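Local coordinates for CELL WALL surface anchor family protein (Streptococcus pneumoniae, PDB 2WW8), which serves as the adhesin of the pneumococcal pilus and probably attaches the bacterium to host cells through an integrin-like domain, at residues E343-D346 / G347-M351; P405-Q408 / N409-N412; S560-P563 / E564-T567; L623-N626 / D627-L631. All coordinates share one frame; numbering follows the deposited sequence.

Contact 1: residues E343-D346 / G347-M351; sequences EDHD and GNRLM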
# COMPACT_ATOMS: atom_id res chain seq x y z
N GLU A 343 -26.99 -20.70 -22.40
CA GLU A 343 -27.56 -20.23 -23.63
C GLU A 343 -28.92 -19.62 -23.24
O GLU A 343 -29.79 -20.34 -22.71
CB GLU A 343 -27.66 -21.43 -24.59
CG GLU A 343 -28.50 -21.06 -25.79
CD GLU A 343 -27.84 -19.89 -26.53
OE1 GLU A 343 -26.59 -19.98 -26.76
OE2 GLU A 343 -28.57 -18.91 -26.79
N ASP A 344 -29.07 -18.31 -23.46
CA ASP A 344 -30.25 -17.50 -23.08
C ASP A 344 -31.47 -17.54 -24.02
O ASP A 344 -32.62 -17.28 -23.61
CB ASP A 344 -29.88 -16.02 -22.96
CG ASP A 344 -29.00 -15.74 -21.75
OD1 ASP A 344 -28.96 -16.62 -20.83
OD2 ASP A 344 -28.39 -14.64 -21.71
N HIS A 345 -31.19 -17.82 -25.29
CA HIS A 345 -32.22 -17.84 -26.33
C HIS A 345 -33.05 -19.13 -26.22
O HIS A 345 -32.73 -19.98 -25.40
CB HIS A 345 -31.51 -17.72 -27.69
CG HIS A 345 -30.69 -16.47 -27.78
ND1 HIS A 345 -29.36 -16.41 -27.41
CD2 HIS A 345 -31.05 -15.20 -28.10
CE1 HIS A 345 -28.92 -15.17 -27.53
NE2 HIS A 345 -29.93 -14.41 -27.95
N ASP A 346 -34.13 -19.21 -27.00
CA ASP A 346 -34.84 -20.46 -27.22
C ASP A 346 -34.21 -21.22 -28.40
O ASP A 346 -33.07 -20.94 -28.85
CB ASP A 346 -36.35 -20.19 -27.38
CG ASP A 346 -36.92 -19.34 -26.20
OD1 ASP A 346 -36.24 -19.19 -25.15
OD2 ASP A 346 -38.05 -18.79 -26.29
N GLY A 347 -34.96 -22.19 -28.89
CA GLY A 347 -34.49 -23.13 -29.88
C GLY A 347 -34.10 -22.58 -31.23
O GLY A 347 -33.71 -23.36 -32.13
N ASN A 348 -34.24 -21.26 -31.41
CA ASN A 348 -33.79 -20.66 -32.66
C ASN A 348 -32.25 -20.51 -32.73
O ASN A 348 -31.69 -20.30 -33.83
CB ASN A 348 -34.49 -19.33 -32.94
CG ASN A 348 -34.39 -18.38 -31.78
OD1 ASN A 348 -34.84 -18.69 -30.64
ND2 ASN A 348 -33.78 -17.23 -32.04
N ARG A 349 -31.59 -20.63 -31.59
CA ARG A 349 -30.14 -20.69 -31.58
C ARG A 349 -29.66 -22.11 -31.75
O ARG A 349 -30.12 -23.02 -31.08
CB ARG A 349 -29.51 -20.13 -30.30
CG ARG A 349 -29.47 -18.59 -30.27
CD ARG A 349 -29.02 -17.98 -31.62
NE ARG A 349 -29.03 -16.51 -31.72
CZ ARG A 349 -28.16 -15.69 -31.13
NH1 ARG A 349 -27.15 -16.14 -30.39
NH2 ARG A 349 -28.28 -14.39 -31.28
N LEU A 350 -28.66 -22.29 -32.60
CA LEU A 350 -27.94 -23.55 -32.67
C LEU A 350 -27.44 -24.00 -31.28
O LEU A 350 -27.58 -25.16 -30.93
CB LEU A 350 -26.77 -23.37 -33.64
CG LEU A 350 -25.76 -24.54 -33.64
CD1 LEU A 350 -26.42 -25.69 -34.40
CD2 LEU A 350 -24.46 -24.07 -34.36
N MET A 351 -26.84 -23.13 -30.46
CA MET A 351 -26.22 -23.66 -29.25
C MET A 351 -27.21 -24.18 -28.24
O MET A 351 -26.85 -24.97 -27.36
CB MET A 351 -25.31 -22.65 -28.56
CG MET A 351 -24.19 -22.13 -29.51
SD MET A 351 -23.10 -23.55 -30.01
CE MET A 351 -22.72 -24.25 -28.40
O HOH W 1 -26.39 -18.88 -29.66
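A bend at chi2 (-44°) in Arg349 folds its chain back over His345, whose ring is swung beside its own backbone N (chi1 -58°), and the guanidinium comes to rest on one face of the imidazole. The two flat groups are stacked with centres 3.8 Å apart and planes 22° apart, the overlap being offset toward the ring's rim. Nearer the backbone, CG of Arg349 sits against CB of His345 at 3.4 Å. At its edge the imidazole meets Glu343: His345 ND1 gives a hydrogen bond to Glu343 OE2 at 2.7 Å, the oxygen lying in the ring plane, and the backbone N of His345 meets Glu343 OE2 at 3.2 Å on its anti side, somewhat out of the carboxylate plane. OE1 of Glu343 packs 3.5 Å from CB of Met351 and receives a hydrogen bond from a water that also accepts from NH1 of Arg349. A type I beta turn from Asp346 to Arg349 reverses the chain between them, closed by Arg349 N to Asp346 O at 3.1 Å. The loop lies between helices 328-337 and 359-373, where Arg241 bonds to the carbonyl of His345. Two donors hold OE2 in place, and the ND1 bond in turn fixes the rotation of the imidazole while Arg349 covers one face; the carboxylate would probably offset the positive charge of the guanidinium, which it meets through water rather than directly.

Contact 2: residues P405-Q408 / N409-N412; sequences PSYQ and NQLN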
# COMPACT_ATOMS: atom_id res chain seq x y z
N PRO A 405 -30.97 -64.57 -23.92
CA PRO A 405 -31.83 -64.70 -22.74
C PRO A 405 -32.84 -63.57 -22.60
O PRO A 405 -32.72 -62.56 -23.26
CB PRO A 405 -30.87 -64.66 -21.54
CG PRO A 405 -29.50 -64.63 -22.06
CD PRO A 405 -29.55 -64.40 -23.56
N SER A 406 -33.82 -63.73 -21.72
CA SER A 406 -34.75 -62.63 -21.48
C SER A 406 -34.03 -61.38 -21.01
O SER A 406 -32.95 -61.45 -20.37
CB SER A 406 -35.81 -63.06 -20.46
OG SER A 406 -35.32 -62.82 -19.16
N TYR A 407 -34.61 -60.22 -21.31
CA TYR A 407 -34.04 -58.98 -20.87
C TYR A 407 -33.78 -58.92 -19.36
O TYR A 407 -32.79 -58.34 -18.96
CB TYR A 407 -34.83 -57.78 -21.39
CG TYR A 407 -34.89 -57.76 -22.91
CD1 TYR A 407 -33.72 -57.77 -23.64
CD2 TYR A 407 -36.11 -57.79 -23.62
CE1 TYR A 407 -33.72 -57.74 -25.01
CE2 TYR A 407 -36.12 -57.77 -25.03
CZ TYR A 407 -34.91 -57.75 -25.71
OH TYR A 407 -34.79 -57.73 -27.10
N GLN A 408 -34.70 -59.44 -18.56
CA GLN A 408 -34.51 -59.42 -17.12
C GLN A 408 -33.28 -60.30 -16.77
O GLN A 408 -32.46 -59.88 -15.98
CB GLN A 408 -35.77 -59.97 -16.41
CG GLN A 408 -35.69 -59.93 -14.86
CD GLN A 408 -35.56 -58.51 -14.38
OE1 GLN A 408 -36.39 -57.66 -14.72
NE2 GLN A 408 -34.50 -58.21 -13.61
N ASN A 409 -33.19 -61.53 -17.31
CA ASN A 409 -32.01 -62.41 -17.14
C ASN A 409 -30.73 -61.67 -17.55
O ASN A 409 -29.71 -61.70 -16.84
CB ASN A 409 -32.17 -63.76 -17.85
CG ASN A 409 -33.11 -64.73 -17.09
OD1 ASN A 409 -33.29 -64.62 -15.88
ND2 ASN A 409 -33.69 -65.66 -17.81
N GLN A 410 -30.81 -60.93 -18.65
CA GLN A 410 -29.65 -60.22 -19.13
C GLN A 410 -29.26 -59.17 -18.11
O GLN A 410 -28.07 -58.99 -17.80
CB GLN A 410 -29.88 -59.57 -20.48
CG GLN A 410 -29.96 -60.59 -21.60
CD GLN A 410 -29.98 -59.89 -22.95
OE1 GLN A 410 -29.28 -58.90 -23.14
NE2 GLN A 410 -30.74 -60.40 -23.89
N LEU A 411 -30.27 -58.46 -17.61
CA LEU A 411 -29.96 -57.40 -16.71
C LEU A 411 -29.46 -57.97 -15.39
O LEU A 411 -28.60 -57.40 -14.75
CB LEU A 411 -31.20 -56.53 -16.49
CG LEU A 411 -31.14 -55.26 -15.68
CD1 LEU A 411 -30.14 -54.25 -16.32
CD2 LEU A 411 -32.57 -54.65 -15.62
N ASN A 412 -30.02 -59.08 -14.94
CA ASN A 412 -29.59 -59.63 -13.68
C ASN A 412 -28.12 -60.06 -13.80
O ASN A 412 -27.41 -59.96 -12.80
CB ASN A 412 -30.36 -60.89 -13.33
CG ASN A 412 -31.77 -60.65 -12.87
OD1 ASN A 412 -32.18 -59.53 -12.59
ND2 ASN A 412 -32.53 -61.76 -12.80
O HOH W 2 -33.92 -66.14 -20.50
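Pro405 touches Gln410 at the start of helix 407-416, an N-capped helix end, in which a side chain supplies the acceptor that a first-turn N-H lacks. The pyrrolidine ring lies across the Gln410 chain at about a right angle, and CG of Pro405 is 4.1 Å from CG of Gln410. The carbonyl O of Pro405 accepts from Gln410 NE2 at 3.0 Å, the oxygen lying close to the amide plane; an extended glutamine chain beyond CG carries the amide back past the helix start, where its OE1 accepts from the backbone N of Asn399.

Ser406 is the N-cap. Its OG, turned between its own N and carbonyl carbon (chi1 86°), accepts a nearly straight bond from Asn409 N at 3.1 Å. Its carbonyl opens the helical pattern by accepting from Gln410 N, while a water joins its backbone N to ND2 of Asn409.

Tyr407 points its ring along the same direction as the Gln410 side chain, with CD1 4.0 Å from NE2 and the ring and amide planes 54° apart. The phenol hydroxyl is bonded to His400 ND1, Phe398 meets the ring edge-to-face, and the backbone N of Tyr407 donates to a sulfonate oxygen of a buffer molecule, probably from the crystallisation liquor.

Gln408 closes the series one turn before Asn412, whose backbone N it receives on its carbonyl. Its chain bends at chi2 (62°) and swings the amide along the helix, and Gln408 NE2 donates to Asn412 OD1 at 2.9 Å from above the plane of that carbonyl.

Contact 3: residues S560-P563 / E564-T567; sequences SSKP and ENYT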
# COMPACT_ATOMS: atom_id res chain seq x y z
N SER A 560 -24.56 -39.41 -5.09
CA SER A 560 -23.65 -38.76 -4.14
C SER A 560 -23.12 -39.89 -3.26
O SER A 560 -23.75 -40.95 -3.20
CB SER A 560 -24.43 -37.80 -3.21
OG SER A 560 -25.15 -36.85 -3.98
N SER A 561 -22.04 -39.68 -2.52
CA SER A 561 -21.38 -40.79 -1.79
C SER A 561 -22.15 -41.21 -0.53
O SER A 561 -21.94 -42.30 -0.02
CB SER A 561 -19.89 -40.52 -1.53
OG SER A 561 -19.71 -39.30 -0.79
N LYS A 562 -23.05 -40.37 -0.01
CA LYS A 562 -24.07 -40.78 0.98
C LYS A 562 -25.24 -39.80 0.86
O LYS A 562 -25.07 -38.74 0.27
CB LYS A 562 -23.50 -40.77 2.38
CG LYS A 562 -23.11 -39.40 2.83
CD LYS A 562 -22.57 -39.51 4.28
CE LYS A 562 -21.40 -38.56 4.30
NZ LYS A 562 -21.05 -38.32 5.70
N PRO A 563 -26.43 -40.14 1.40
CA PRO A 563 -27.61 -39.27 1.10
C PRO A 563 -27.48 -37.84 1.62
O PRO A 563 -27.87 -36.92 0.88
CB PRO A 563 -28.85 -40.06 1.66
CG PRO A 563 -28.31 -41.49 1.96
CD PRO A 563 -26.76 -41.47 1.93
N GLU A 564 -26.85 -37.61 2.77
CA GLU A 564 -26.53 -36.31 3.37
C GLU A 564 -25.63 -35.48 2.48
O GLU A 564 -25.46 -34.26 2.72
CB GLU A 564 -25.74 -36.56 4.68
CG GLU A 564 -26.60 -37.35 5.64
CD GLU A 564 -26.62 -38.88 5.46
OE1 GLU A 564 -25.95 -39.43 4.56
OE2 GLU A 564 -27.33 -39.58 6.24
N ASN A 565 -25.01 -36.11 1.50
CA ASN A 565 -24.04 -35.42 0.62
C ASN A 565 -24.70 -34.77 -0.61
O ASN A 565 -24.02 -34.13 -1.43
CB ASN A 565 -22.93 -36.37 0.14
CG ASN A 565 -21.79 -36.47 1.13
OD1 ASN A 565 -21.84 -35.92 2.24
ND2 ASN A 565 -20.77 -37.18 0.72
N TYR A 566 -26.03 -34.87 -0.70
CA TYR A 566 -26.82 -34.02 -1.61
C TYR A 566 -27.62 -32.97 -0.84
O TYR A 566 -28.31 -33.31 0.12
CB TYR A 566 -27.85 -34.90 -2.34
CG TYR A 566 -28.92 -34.09 -3.10
CD1 TYR A 566 -28.53 -33.22 -4.13
CD2 TYR A 566 -30.27 -34.20 -2.77
CE1 TYR A 566 -29.46 -32.51 -4.85
CE2 TYR A 566 -31.25 -33.48 -3.50
CZ TYR A 566 -30.82 -32.62 -4.50
OH TYR A 566 -31.71 -31.90 -5.28
N THR A 567 -27.57 -31.71 -1.26
CA THR A 567 -28.48 -30.69 -0.78
C THR A 567 -29.04 -29.93 -1.97
O THR A 567 -28.28 -29.55 -2.88
CB THR A 567 -27.78 -29.68 0.15
OG1 THR A 567 -27.24 -30.41 1.26
CG2 THR A 567 -28.75 -28.65 0.72
O HOH W 3 -30.34 -35.31 0.94
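Lys562 and Asn565 cross at a slant, the lysine's aliphatic chain passing alongside the asparagine amide: its CG is 3.6 Å from CG of Asn565 and its CE 3.4 Å from OD1. The same chain meets Glu564 at about a right angle, with OE1 of the glutamate set against CG of Lys562 at 3.3 Å. This is contact with methylene groups, since the ammonium and carboxylate ends stay apart. Glu564 bends at chi2 (83°), which turns its carboxylate back beside the Pro563 ring, the two side chains pointing the same way.

ND2 of Asn565 gives OG of Ser561 a weak bond, 2.8 Å but poorly angled, and another weak one to Val534 O; the hydroxyl of Ser561 is also bonded to Val534 N. These groups sit on the turn that carries the chain from helix 549-558 into strand 566-569, an edge strand of the parallel sheet, next to strand 533-539. A 3-10 segment makes the turn: Asn565 N donates to Lys562 O at 2.9 Å, and Tyr566 N to Pro563 O at 3.2 Å, both donors lying above the acceptor carbonyl planes.

CB of Ser560 packs on CB of Asn565 at 3.9 Å, while OG of Ser560 bonds to Thr536 OG1 and to the carbonyl of Met556. The side chain of Tyr566 packs on Met556 and Gln557, and a water donates to its carbonyl O and that of Pro563.

Contact 4: residues L623-N626 / D627-L631; sequences LTAN and DGSRL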
# COMPACT_ATOMS: atom_id res chain seq x y z
N LEU A 623 -7.70 2.66 15.36
CA LEU A 623 -7.64 1.23 15.08
C LEU A 623 -8.94 0.88 14.32
O LEU A 623 -10.04 1.05 14.87
CB LEU A 623 -7.49 0.41 16.37
CG LEU A 623 -7.11 -1.05 16.05
CD1 LEU A 623 -5.68 -1.16 15.51
CD2 LEU A 623 -7.31 -2.01 17.24
N THR A 624 -8.79 0.49 13.05
CA THR A 624 -9.93 0.18 12.20
C THR A 624 -9.65 -1.16 11.52
O THR A 624 -8.51 -1.63 11.47
CB THR A 624 -10.23 1.30 11.15
OG1 THR A 624 -9.05 1.47 10.36
CG2 THR A 624 -10.59 2.70 11.84
N ALA A 625 -10.67 -1.80 10.95
CA ALA A 625 -10.43 -3.01 10.17
C ALA A 625 -11.34 -3.00 8.96
O ALA A 625 -12.35 -2.26 8.93
CB ALA A 625 -10.72 -4.22 11.06
N ASN A 626 -11.02 -3.83 7.97
CA ASN A 626 -11.63 -3.76 6.66
C ASN A 626 -12.96 -4.46 6.61
O ASN A 626 -13.54 -4.54 5.55
CB ASN A 626 -10.65 -4.27 5.59
CG ASN A 626 -10.46 -5.79 5.65
OD1 ASN A 626 -10.66 -6.43 6.70
ND2 ASN A 626 -10.13 -6.38 4.51
N ASP A 627 -13.50 -4.94 7.74
CA ASP A 627 -14.93 -5.27 7.81
C ASP A 627 -15.77 -4.05 8.22
O ASP A 627 -16.98 -4.20 8.40
CB ASP A 627 -15.16 -6.38 8.85
CG ASP A 627 -14.85 -5.90 10.27
OD1 ASP A 627 -14.16 -4.86 10.51
OD2 ASP A 627 -15.28 -6.60 11.20
N GLY A 628 -15.15 -2.86 8.32
CA GLY A 628 -15.80 -1.63 8.74
C GLY A 628 -15.88 -1.48 10.26
O GLY A 628 -16.52 -0.55 10.74
N SER A 629 -15.26 -2.37 11.03
CA SER A 629 -15.22 -2.18 12.48
C SER A 629 -14.15 -1.16 12.87
O SER A 629 -13.24 -0.81 12.09
CB SER A 629 -15.08 -3.52 13.26
OG SER A 629 -13.82 -4.12 13.01
N ARG A 630 -14.30 -0.63 14.09
CA ARG A 630 -13.38 0.41 14.58
C ARG A 630 -13.35 0.40 16.10
O ARG A 630 -14.34 0.01 16.72
CB ARG A 630 -13.81 1.82 14.09
CG ARG A 630 -15.21 2.23 14.60
CD ARG A 630 -15.68 3.55 13.96
NE ARG A 630 -17.05 3.86 14.39
CZ ARG A 630 -18.16 3.38 13.84
NH1 ARG A 630 -18.11 2.54 12.82
NH2 ARG A 630 -19.35 3.72 14.35
N LEU A 631 -12.26 0.85 16.69
CA LEU A 631 -12.36 1.29 18.09
C LEU A 631 -12.87 2.70 18.17
O LEU A 631 -12.35 3.62 17.49
CB LEU A 631 -11.05 1.19 18.88
CG LEU A 631 -10.57 -0.30 18.92
CD1 LEU A 631 -9.33 -0.33 19.83
CD2 LEU A 631 -11.64 -1.26 19.49
O HOH W 4 -10.04 4.30 16.28
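A beta hairpin closed by a type I turn with a G1 bulge joins Leu623-Asn626 to Asp627-Leu631, within the Ig-like domain of the tip-pilin family. The turn runs from Ala625 to Gly628, whose N donates to Ala625 O at 2.9 Å. Gly628, at positive phi, and Ser629 together face Ala625 to form the bulge. Ala625 N bonds to Ser629 O at 3.0 Å within the bulge; beyond it Leu631 N bonds to Leu623 O at 2.9 Å, and Thr624 with Arg630 is the bridged, non-hydrogen-bonded pair between them.

Asp627 organises the bend from within its own arm. With CG placed between its backbone N and carbonyl carbon (chi1 66°), OD1 of Asp627 turns back to accept from Ser629 N at 2.8 Å, an Asx turn, and from Ser629 OG at 2.6 Å on its syn lone pair. Two donors therefore grip one oxygen, while OD2 is taken by Leu646 N. CB of Ala625 lies 3.5 Å from OD1 of Asp627 and close to the serine hydroxyl as well.

At the open end, Leu623 and Leu631 lie side by side and point the same way, CD2 of the first against CD1 of the second at 3.7 Å. Both leucines also touch Val652 of strand 651-655. The first arm pairs along strand 673-682, where Asn626 OD1 accepts from Lys673 N and its ND2 donates to Asp671 O, and the second arm continues into a hairpin with strand 635-637.

Overall arrangement
All four contacts are local: turns, or the start of a helix, in series along the chain and touching nowhere. Contact 1 is a surface loop, whereas the other three are partly buried. Contacts 1 to 3 lie on the same side of the chain's centre; contact 4, nearest that centre, lies about 40 Å from contact 3, centre to centre. Charged and aromatic groups with water carry contact 1, whose Glu343 side chain is about 11 Å from the bound magnesium ion, whereas contact 2 relies on neutral amides and a serine at a helix end. Contact 3 leads into a strand of a parallel sheet, while contact 4 joins two antiparallel arms.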